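Local coordinates for protein adenylation domain (Streptomyces sp., PDB 5N9X) that belongs to the ANL superfamily of AMP-binding enzymes and holds ATP and threonine in a pocket to which both family regions contribute, at residues N80-A83 with A84-I88; V177-H181 with G182-A186; P295-R299 with F300-R304; H488-V492 with L493-M497. All blocks are in the same frame, centred on the assembly; numbering follows the deposited sequence.

The first three contacts lie in the AMP-binding region of the chain, and contact 4 lies in the C-terminal family region. Contacts 1 and 2 are neighbours, with centres about 18 Å apart and nearest atoms about 7 Å apart. Contact 2 lies near the ligands: the side chain of Val179 lies about 9 Å from bound ATP and about 9 Å from bound threonine. Contact 3 stands apart at the end of helix 290-300, its centre about 34 Å from that of contact 2. Contact 4 is on the opposite side of the chain's centre from contacts 1 and 2, about 52 and 45 Å away between centres.

Contact 1 (N80-A83 with A84-I88); sequences NAIA and AMLGI
Asn80 and Ala84 begin a run of regular alpha-helical backbone bonds that joins 80-83 to 84-88 along helix 79-90. Ala84 N donates to Asn80 O at 2.9 Å, Leu86 N to Ile82 O at 3.0 Å, and Gly87 N closes the series on Ala83 O at 2.8 Å. The bond from Met85 N to Ala81 O is of similar length but more bent, with an N-H...O angle of 138°. Apart from Asn80 and Met85, the side chains here are small or aliphatic, and they meet the preceding turn mostly through its carbonyl oxygens. Ala84 CB lies 3.2 Å from Asn80 O, the same oxygen that receives its own N-H. Leu86 carries its CG beside the backbone N (chi1 -66°), which brings CG to 3.4 Å from Ile82 O. From there its CD1 branch reaches Ile82 CG2 at 4.2 Å, a loose apolar touch one turn along the helix. Met85 behaves differently: CG stands anti to the backbone N (chi1 167°), and the chain then bends at both following torsions and curls back along the helix on the side of Ile82, without coming close to it. Met85 CB sits between Ala81 O, at 3.5 Å, and Ile82 O. Around the helix, Ala83 and Leu86 meet helix 46-62 through Trp52 and Leu49, Ala84 and Met85 touch Leu73, and Ile82 and Met85 reach Ile218. Asn80 ND2 is hydrogen-bonded to Glu136. The buried turn thus belongs to the helical crossover of a beta-alpha-beta unit, in which helix 79-90 links the parallel strands 70-74 and 94-97.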
loop_
_atom_site.group_PDB
_atom_site.type_symbol
_atom_site.label_atom_id
_atom_site.label_comp_id
_atom_site.label_asym_id
_atom_site.label_seq_id
_atom_site.Cartn_x
_atom_site.Cartn_y
_atom_site.Cartn_z
ATOM N N ASN A 80 -10.126 18.362 -6.149
ATOM C CA ASN A 80 -10.838 18.639 -4.905
ATOM C C ASN A 80 -10.409 17.734 -3.765
ATOM O O ASN A 80 -10.265 18.180 -2.641
ATOM C CB ASN A 80 -12.364 18.511 -5.088
ATOM C CG ASN A 80 -12.919 19.406 -6.197
ATOM O OD1 ASN A 80 -12.483 20.553 -6.390
ATOM N ND2 ASN A 80 -13.910 18.889 -6.909
ATOM N N ALA A 81 -10.224 16.455 -4.047
ATOM C CA ALA A 81 -9.831 15.508 -3.012
ATOM C C ALA A 81 -8.465 15.866 -2.422
ATOM O O ALA A 81 -8.267 15.794 -1.204
ATOM C CB ALA A 81 -9.819 14.088 -3.567
ATOM N N ILE A 82 -7.534 16.258 -3.289
ATOM C CA ILE A 82 -6.189 16.596 -2.876
ATOM C C ILE A 82 -6.176 17.900 -2.078
ATOM O O ILE A 82 -5.509 18.001 -1.020
ATOM C CB ILE A 82 -5.230 16.740 -4.104
ATOM C CG1 ILE A 82 -5.089 15.409 -4.849
ATOM C CG2 ILE A 82 -3.893 17.268 -3.657
ATOM C CD1 ILE A 82 -4.463 14.275 -4.004
ATOM N N ALA A 83 -6.878 18.905 -2.597
ATOM C CA ALA A 83 -6.915 20.200 -1.941
ATOM C C ALA A 83 -7.612 20.077 -0.574
ATOM O O ALA A 83 -7.167 20.664 0.419
ATOM C CB ALA A 83 -7.619 21.245 -2.839
ATOM N N ALA A 84 -8.684 19.293 -0.525
ATOM C CA ALA A 84 -9.327 19.004 0.741
ATOM C C ALA A 84 -8.350 18.349 1.710
ATOM O O ALA A 84 -8.331 18.662 2.909
ATOM C CB ALA A 84 -10.550 18.114 0.534
ATOM N N MET A 85 -7.521 17.442 1.217
ATOM C CA MET A 85 -6.687 16.723 2.159
ATOM C C MET A 85 -5.602 17.675 2.697
ATOM O O MET A 85 -5.251 17.628 3.872
ATOM C CB MET A 85 -6.122 15.453 1.515
ATOM C CG MET A 85 -5.011 14.812 2.300
ATOM S SD MET A 85 -3.421 15.347 1.637
ATOM C CE MET A 85 -3.082 13.935 0.576
ATOM N N LEU A 86 -5.108 18.571 1.854
ATOM C CA LEU A 86 -4.150 19.569 2.322
ATOM C C LEU A 86 -4.810 20.507 3.316
ATOM O O LEU A 86 -4.236 20.823 4.347
ATOM C CB LEU A 86 -3.576 20.364 1.163
ATOM C CG LEU A 86 -2.718 19.567 0.199
ATOM C CD1 LEU A 86 -2.493 20.337 -1.100
ATOM C CD2 LEU A 86 -1.406 19.242 0.857
ATOM N N GLY A 87 -6.028 20.928 3.017
ATOM C CA GLY A 87 -6.767 21.793 3.915
ATOM C C GLY A 87 -6.943 21.155 5.286
ATOM O O GLY A 87 -6.715 21.797 6.328
ATOM N N ILE A 88 -7.327 19.885 5.286
ATOM C CA ILE A 88 -7.440 19.123 6.527
ATOM C C ILE A 88 -6.122 19.106 7.308
ATOM O O ILE A 88 -6.116 19.301 8.527
ATOM C CB ILE A 88 -7.922 17.664 6.243
ATOM C CG1 ILE A 88 -9.375 17.670 5.769
ATOM C CG2 ILE A 88 -7.761 16.785 7.454
ATOM C CD1 ILE A 88 -9.874 16.320 5.252
#

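Contact 2 (V177-H181 with G182-A186); sequences VPVRH and GNVTA
Asn183 OD1 accepts two hydrogen bonds, one from Arg180 N at 2.8 Å and one from water 1, which also donates to Pro178 O. Arg180 holds the N-cap position of helix 181-191, and the bond from its N-H to the side chain three residues on is the reciprocal half of a capping box. The contact thus forms the strand-to-helix junction after the hairpin of strands 161-167 and 175-180, whose connecting loop is the glycine-rich loop of the ANL enzymes. The N-H...OD1 angle is 151°, with the donor tilted 28° out of the amide's carbonyl plane. Asn183 CG lies beside its own backbone N (chi1 -63°), turning the amide back toward the strand; ND2 is held by Pro369 O. Arg180 O receives Val184 N at 3.0 Å and, weakly, Asn183 N, while His181 O receives Thr185 N at 2.8 Å. The guanidinium of Arg180 leaves the junction for a salt bridge with Glu373, and His181 ND1 is hydrogen-bonded to Leu20 N. Beneath the cap, one methyl of Val179 serves two neighbours: CG1 lies 3.7 Å from Asn183 CB and 3.9 Å from Val184 CG2.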
loop_
_atom_site.group_PDB
_atom_site.type_symbol
_atom_site.label_atom_id
_atom_site.label_comp_id
_atom_site.label_asym_id
_atom_site.label_seq_id
_atom_site.Cartn_x
_atom_site.Cartn_y
_atom_site.Cartn_z
ATOM N N VAL A 177 -4.846 2.472 11.753
ATOM C CA VAL A 177 -3.471 2.851 12.036
ATOM C C VAL A 177 -3.323 4.360 11.851
ATOM O O VAL A 177 -3.449 4.875 10.721
ATOM C CB VAL A 177 -2.455 2.136 11.097
ATOM C CG1 VAL A 177 -1.030 2.398 11.561
ATOM C CG2 VAL A 177 -2.732 0.638 10.986
ATOM N N PRO A 178 -3.075 5.085 12.954
ATOM C CA PRO A 178 -2.819 6.528 12.842
ATOM C C PRO A 178 -1.344 6.823 12.615
ATOM O O PRO A 178 -0.492 6.416 13.409
ATOM C CB PRO A 178 -3.294 7.079 14.191
ATOM C CG PRO A 178 -3.089 5.924 15.142
ATOM C CD PRO A 178 -3.209 4.642 14.355
ATOM N N VAL A 179 -1.046 7.537 11.536
ATOM C CA VAL A 179 0.340 7.850 11.185
ATOM C C VAL A 179 0.604 9.337 11.355
ATOM O O VAL A 179 -0.110 10.172 10.770
ATOM C CB VAL A 179 0.652 7.417 9.741
ATOM C CG1 VAL A 179 2.044 7.855 9.311
ATOM C CG2 VAL A 179 0.477 5.920 9.615
ATOM N N ARG A 180 1.616 9.666 12.156
ATOM C CA ARG A 180 1.966 11.070 12.436
ATOM C C ARG A 180 2.819 11.778 11.363
ATOM O O ARG A 180 3.522 11.135 10.589
ATOM C CB ARG A 180 2.692 11.152 13.777
ATOM C CG ARG A 180 1.785 10.881 14.956
ATOM C CD ARG A 180 2.528 10.191 16.080
ATOM N NE ARG A 180 1.943 10.532 17.381
ATOM C CZ ARG A 180 2.640 10.648 18.512
ATOM N NH1 ARG A 180 3.951 10.426 18.515
ATOM N NH2 ARG A 180 2.027 10.983 19.644
ATOM N N HIS A 181 2.729 13.105 11.335
ATOM C CA HIS A 181 3.510 13.949 10.438
ATOM C C HIS A 181 4.988 13.576 10.467
ATOM O O HIS A 181 5.592 13.354 9.422
ATOM C CB HIS A 181 3.317 15.431 10.807
ATOM C CG HIS A 181 2.058 16.029 10.256
ATOM N ND1 HIS A 181 1.954 16.493 8.957
ATOM C CD2 HIS A 181 0.850 16.246 10.831
ATOM C CE1 HIS A 181 0.733 16.954 8.756
ATOM N NE2 HIS A 181 0.040 16.814 9.875
ATOM N N GLY A 182 5.564 13.505 11.663
ATOM C CA GLY A 182 6.930 13.051 11.854
ATOM C C GLY A 182 7.206 11.640 11.374
ATOM O O GLY A 182 8.325 11.333 10.948
ATOM N N ASN A 183 6.213 10.758 11.433
ATOM C CA ASN A 183 6.397 9.454 10.800
ATOM C C ASN A 183 6.619 9.638 9.290
ATOM O O ASN A 183 7.639 9.189 8.755
ATOM C CB ASN A 183 5.211 8.509 11.032
ATOM C CG ASN A 183 4.978 8.159 12.506
ATOM O OD1 ASN A 183 3.846 8.081 12.929
ATOM N ND2 ASN A 183 6.044 7.894 13.260
ATOM N N VAL A 184 5.685 10.312 8.608
ATOM C CA VAL A 184 5.857 10.518 7.174
ATOM C C VAL A 184 7.112 11.314 6.790
ATOM O O VAL A 184 7.799 10.953 5.824
ATOM C CB VAL A 184 4.663 11.239 6.505
ATOM C CG1 VAL A 184 4.741 11.009 5.005
ATOM C CG2 VAL A 184 3.348 10.717 7.013
ATOM N N THR A 185 7.407 12.398 7.513
ATOM C CA THR A 185 8.597 13.169 7.177
ATOM C C THR A 185 9.849 12.311 7.415
ATOM O O THR A 185 10.797 12.397 6.634
ATOM C CB THR A 185 8.656 14.566 7.923
ATOM O OG1 THR A 185 8.620 14.411 9.348
ATOM C CG2 THR A 185 7.500 15.463 7.473
ATOM N N ALA A 186 9.850 11.442 8.424
ATOM C CA ALA A 186 10.971 10.502 8.569
ATOM C C ALA A 186 11.092 9.552 7.364
ATOM O O ALA A 186 12.199 9.186 6.989
ATOM C CB ALA A 186 10.850 9.690 9.866
HETATM O O HOH W 1 1.924 7.227 14.824
#

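Contact 3 (P295-R299 with F300-R304); sequences PWAKR and FGLDR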
loop_
_atom_site.group_PDB
_atom_site.type_symbol
_atom_site.label_atom_id
_atom_site.label_comp_id
_atom_site.label_asym_id
_atom_site.label_seq_id
_atom_site.Cartn_x
_atom_site.Cartn_y
_atom_site.Cartn_z
ATOM N N PRO A 295 10.084 -10.622 -17.879
ATOM C CA PRO A 295 9.673 -10.082 -19.185
ATOM C C PRO A 295 9.973 -8.599 -19.328
ATOM O O PRO A 295 10.440 -8.168 -20.381
ATOM C CB PRO A 295 8.160 -10.320 -19.217
ATOM C CG PRO A 295 7.893 -11.335 -18.181
ATOM C CD PRO A 295 8.941 -11.176 -17.130
ATOM N N TRP A 296 9.709 -7.824 -18.279
ATOM C CA TRP A 296 10.129 -6.426 -18.269
ATOM C C TRP A 296 11.616 -6.281 -18.566
ATOM O O TRP A 296 12.006 -5.503 -19.432
ATOM C CB TRP A 296 9.833 -5.776 -16.930
ATOM C CG TRP A 296 10.055 -4.293 -16.918
ATOM C CD1 TRP A 296 11.191 -3.637 -16.565
ATOM C CD2 TRP A 296 9.101 -3.287 -17.267
ATOM N NE1 TRP A 296 11.008 -2.278 -16.676
ATOM C CE2 TRP A 296 9.731 -2.039 -17.109
ATOM C CE3 TRP A 296 7.774 -3.323 -17.692
ATOM C CZ2 TRP A 296 9.077 -0.836 -17.361
ATOM C CZ3 TRP A 296 7.128 -2.131 -17.953
ATOM C CH2 TRP A 296 7.781 -0.901 -17.786
ATOM N N ALA A 297 12.436 -7.037 -17.842
ATOM C CA ALA A 297 13.873 -6.826 -17.864
ATOM C C ALA A 297 14.502 -7.148 -19.226
ATOM O O ALA A 297 15.500 -6.549 -19.606
ATOM C CB ALA A 297 14.538 -7.636 -16.762
ATOM N N LYS A 298 13.920 -8.060 -19.983
ATOM C CA LYS A 298 14.482 -8.297 -21.297
ATOM C C LYS A 298 14.228 -7.136 -22.261
ATOM O O LYS A 298 15.043 -6.894 -23.157
ATOM C CB LYS A 298 13.959 -9.601 -21.899
ATOM C CG LYS A 298 15.079 -10.364 -22.569
ATOM C CD LYS A 298 14.718 -10.792 -23.980
ATOM C CE LYS A 298 15.486 -12.046 -24.390
ATOM N NZ LYS A 298 15.032 -12.521 -25.735
ATOM N N ARG A 299 13.115 -6.419 -22.079
ATOM C CA ARG A 299 12.784 -5.300 -22.972
ATOM C C ARG A 299 13.542 -4.027 -22.680
ATOM O O ARG A 299 14.057 -3.386 -23.594
ATOM C CB ARG A 299 11.292 -4.972 -22.949
ATOM C CG ARG A 299 10.629 -5.341 -24.248
ATOM C CD ARG A 299 10.947 -4.314 -25.338
ATOM N NE ARG A 299 10.299 -3.005 -25.202
ATOM C CZ ARG A 299 10.919 -1.829 -25.320
ATOM N NH1 ARG A 299 12.231 -1.779 -25.488
ATOM N NH2 ARG A 299 10.244 -0.693 -25.220
ATOM N N PHE A 300 13.590 -3.663 -21.405
ATOM C CA PHE A 300 14.163 -2.396 -20.958
ATOM C C PHE A 300 15.493 -2.568 -20.234
ATOM O O PHE A 300 16.199 -1.598 -19.969
ATOM C CB PHE A 300 13.187 -1.692 -20.012
ATOM C CG PHE A 300 11.828 -1.473 -20.592
ATOM C CD1 PHE A 300 11.607 -0.467 -21.522
ATOM C CD2 PHE A 300 10.777 -2.283 -20.225
ATOM C CE1 PHE A 300 10.339 -0.261 -22.057
ATOM C CE2 PHE A 300 9.519 -2.087 -20.757
ATOM C CZ PHE A 300 9.300 -1.079 -21.679
ATOM N N GLY A 301 15.827 -3.793 -19.874
ATOM C CA GLY A 301 16.956 -3.969 -18.985
ATOM C C GLY A 301 16.631 -3.542 -17.552
ATOM O O GLY A 301 15.464 -3.451 -17.156
ATOM N N LEU A 302 17.686 -3.276 -16.784
ATOM C CA LEU A 302 17.589 -3.042 -15.361
ATOM C C LEU A 302 18.220 -1.705 -14.998
ATOM O O LEU A 302 18.261 -1.331 -13.835
ATOM C CB LEU A 302 18.268 -4.190 -14.614
ATOM C CG LEU A 302 17.412 -5.446 -14.449
ATOM C CD1 LEU A 302 18.126 -6.501 -13.656
ATOM C CD2 LEU A 302 16.114 -5.102 -13.750
ATOM N N ASP A 303 18.714 -0.993 -16.007
ATOM C CA ASP A 303 19.400 0.292 -15.811
ATOM C C ASP A 303 18.504 1.508 -15.923
ATOM O O ASP A 303 18.800 2.556 -15.357
ATOM C CB ASP A 303 20.549 0.425 -16.813
ATOM C CG ASP A 303 21.449 -0.780 -16.812
ATOM O OD1 ASP A 303 22.574 -0.650 -16.282
ATOM O OD2 ASP A 303 21.007 -1.856 -17.292
ATOM N N ARG A 304 17.418 1.373 -16.674
ATOM C CA ARG A 304 16.477 2.460 -16.843
ATOM C C ARG A 304 15.147 1.908 -17.321
ATOM O O ARG A 304 15.084 1.267 -18.379
ATOM C CB ARG A 304 16.987 3.514 -17.825
ATOM C CG ARG A 304 15.940 4.582 -18.091
ATOM C CD ARG A 304 16.445 5.699 -18.982
ATOM N NE ARG A 304 15.489 6.804 -19.087
ATOM C CZ ARG A 304 15.512 7.918 -18.353
ATOM N NH1 ARG A 304 14.579 8.841 -18.543
ATOM N NH2 ARG A 304 16.463 8.123 -17.445
HETATM O O HOH W 2 13.658 -1.192 -16.200
#
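Phe300 lies between Trp296 and Arg299, with the indole on one side of its ring and the arginine side chain on the opposite side. The three residues close the C-terminal end of helix 290-300, where Gly301 leaves helical geometry with positive phi. Phe300 CD2 stands over one face of the indole, 3.3 Å from Trp296 CE2. The two rings are neither parallel nor perpendicular: their planes meet at 37°, and the centroid of the six-membered indole ring is 4.3 Å from that of Phe300. Trp296 sends CG anti to its backbone N (chi1 -172°), which brings the indole alongside the following turn. On the other side, Arg299 CB makes a CH-pi contact over the phenyl face, and the chain then folds back at chi2 and chi3. Its CZ lies 4.2 Å from the phenyl centroid in an off-centre cation-pi contact, and a salt bridge from NH2 to Asp274 holds the same guanidinium from outside. The backbone sets the two aromatic residues one turn apart: Phe300 N donates to Trp296 O at 3.1 Å in a nearly straight bond of 167°. The next bond, from Gly301 N to Ala297 O at 2.8 Å, is weak, as the helix comes to an end. Further out, Trp296 meets Phe261 and Leu307, and Phe300 touches Val268 of helix 258-271. Water 2 ties the indole to the exit: it lies in the plane at the ring edge, accepting from Trp296 NE1 at 2.9 Å and donating to Gly301 O at 3.0 Å.

Contact 4 (H488-V492 with L493-M497); sequences HVKTV and LPSYM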
loop_
_atom_site.group_PDB
_atom_site.type_symbol
_atom_site.label_atom_id
_atom_site.label_comp_id
_atom_site.label_asym_id
_atom_site.label_seq_id
_atom_site.Cartn_x
_atom_site.Cartn_y
_atom_site.Cartn_z
ATOM N N HIS A 488 -1.384 -31.554 -12.476
ATOM C CA HIS A 488 -0.102 -30.844 -12.521
ATOM C C HIS A 488 0.546 -30.646 -11.154
ATOM O O HIS A 488 1.750 -30.833 -10.994
ATOM C CB HIS A 488 -0.266 -29.479 -13.189
ATOM C CG HIS A 488 0.924 -28.586 -13.024
ATOM N ND1 HIS A 488 2.084 -28.742 -13.757
ATOM C CD2 HIS A 488 1.136 -27.528 -12.205
ATOM C CE1 HIS A 488 2.956 -27.819 -13.393
ATOM N NE2 HIS A 488 2.406 -27.069 -12.457
ATOM N N VAL A 489 -0.256 -30.235 -10.181
ATOM C CA VAL A 489 0.216 -29.963 -8.834
ATOM C C VAL A 489 0.701 -31.234 -8.109
ATOM O O VAL A 489 1.578 -31.166 -7.229
ATOM C CB VAL A 489 -0.910 -29.252 -8.046
ATOM C CG1 VAL A 489 -0.680 -29.283 -6.553
ATOM C CG2 VAL A 489 -1.057 -27.814 -8.544
ATOM N N LYS A 490 0.150 -32.396 -8.491
ATOM C CA LYS A 490 0.619 -33.685 -7.956
ATOM C C LYS A 490 2.079 -33.942 -8.324
ATOM O O LYS A 490 2.730 -34.786 -7.712
ATOM C CB LYS A 490 -0.219 -34.885 -8.441
ATOM C CG LYS A 490 -1.594 -35.027 -7.842
ATOM C CD LYS A 490 -1.824 -36.424 -7.279
ATOM C CE LYS A 490 -2.507 -36.299 -5.916
ATOM N NZ LYS A 490 -2.295 -37.468 -5.007
ATOM N N THR A 491 2.572 -33.234 -9.332
ATOM C CA THR A 491 3.978 -33.269 -9.717
ATOM C C THR A 491 4.839 -32.465 -8.764
ATOM O O THR A 491 5.904 -32.915 -8.326
ATOM C CB THR A 491 4.176 -32.702 -11.132
ATOM O OG1 THR A 491 3.503 -33.544 -12.071
ATOM C CG2 THR A 491 5.668 -32.571 -11.491
ATOM N N VAL A 492 4.359 -31.269 -8.446
ATOM C CA VAL A 492 5.173 -30.231 -7.841
ATOM C C VAL A 492 5.255 -30.337 -6.327
ATOM O O VAL A 492 6.250 -29.949 -5.721
ATOM C CB VAL A 492 4.607 -28.847 -8.223
ATOM C CG1 VAL A 492 5.694 -27.785 -8.183
ATOM C CG2 VAL A 492 4.005 -28.908 -9.605
ATOM N N LEU A 493 4.203 -30.849 -5.708
ATOM C CA LEU A 493 4.093 -30.769 -4.253
ATOM C C LEU A 493 3.957 -32.116 -3.579
ATOM O O LEU A 493 3.385 -33.035 -4.138
ATOM C CB LEU A 493 2.881 -29.924 -3.867
ATOM C CG LEU A 493 2.970 -28.441 -4.164
ATOM C CD1 LEU A 493 1.677 -27.770 -3.692
ATOM C CD2 LEU A 493 4.204 -27.816 -3.518
ATOM N N PRO A 494 4.443 -32.223 -2.346
ATOM C CA PRO A 494 4.066 -33.424 -1.588
ATOM C C PRO A 494 2.550 -33.505 -1.329
ATOM O O PRO A 494 1.845 -32.484 -1.376
ATOM C CB PRO A 494 4.881 -33.289 -0.295
ATOM C CG PRO A 494 5.132 -31.805 -0.157
ATOM C CD PRO A 494 5.249 -31.275 -1.557
ATOM N N SER A 495 2.068 -34.727 -1.103
ATOM C CA SER A 495 0.640 -35.040 -1.033
ATOM C C SER A 495 -0.148 -34.279 0.032
ATOM O O SER A 495 -1.289 -33.872 -0.208
ATOM C CB SER A 495 0.463 -36.541 -0.804
ATOM O OG SER A 495 0.752 -37.263 -1.986
ATOM N N TYR A 496 0.456 -34.107 1.204
ATOM C CA TYR A 496 -0.170 -33.355 2.293
ATOM C C TYR A 496 -0.343 -31.872 1.951
ATOM O O TYR A 496 -1.161 -31.179 2.556
ATOM C CB TYR A 496 0.640 -33.509 3.599
ATOM C CG TYR A 496 1.999 -32.801 3.692
ATOM C CD1 TYR A 496 3.156 -33.359 3.142
ATOM C CD2 TYR A 496 2.121 -31.587 4.355
ATOM C CE1 TYR A 496 4.399 -32.716 3.254
ATOM C CE2 TYR A 496 3.346 -30.938 4.476
ATOM C CZ TYR A 496 4.481 -31.504 3.923
ATOM O OH TYR A 496 5.682 -30.839 4.043
ATOM N N MET A 497 0.423 -31.396 0.973
ATOM C CA MET A 497 0.367 -29.995 0.570
ATOM C C MET A 497 -0.550 -29.740 -0.615
ATOM O O MET A 497 -0.627 -28.615 -1.091
ATOM C CB MET A 497 1.765 -29.473 0.232
ATOM C CG MET A 497 2.629 -29.126 1.438
ATOM S SD MET A 497 4.248 -28.548 0.909
ATOM C CE MET A 497 3.947 -26.787 0.710
#
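Leu493 meets Val489 through both backbone and side chain near the end of helix 482-492, ahead of strand 501-505. Leu493 N donates to Val489 O at 3.1 Å with an N-H...O angle of 149°, the donor lying almost in line with the carbonyl bond. The apolar part of the contact runs beside this bond: Leu493 CD1 comes to 4.0 Å from Val489 CG1, the two side chains crossing at a slant. Leucine is placed for this by its first torsion, which sets CG beside the backbone N and anti to the carbonyl carbon (chi1 -69°). The other methyl of Leu493, CD2, lies 3.7 Å from Val492 O, the carbonyl of the adjoining residue. Val492 adds an apolar touch of its own, CB to Leu493 CG at 4.4 Å, and turns CG2 back over one face of the His488 ring. After Leu493, whose psi of 150° is extended, the chain no longer follows the helix. Pro494 then opens a short 3-10 turn, its O accepting Met497 N at 3.0 Å. Val489 is buried, while Val492 lies on the exposed side of the turn. Beyond the two segments, Leu493 rests on Val438 and Ala441, and Val489 on Val442, all of helix 435-443; Tyr496 stacks on His431. The arrangement is one in which, near the C-terminal end of the helix, a leucine packs back on the valine four residues earlier, joining helix 482-492 to helix 435-443 within the small C-terminal domain of the ANL fold.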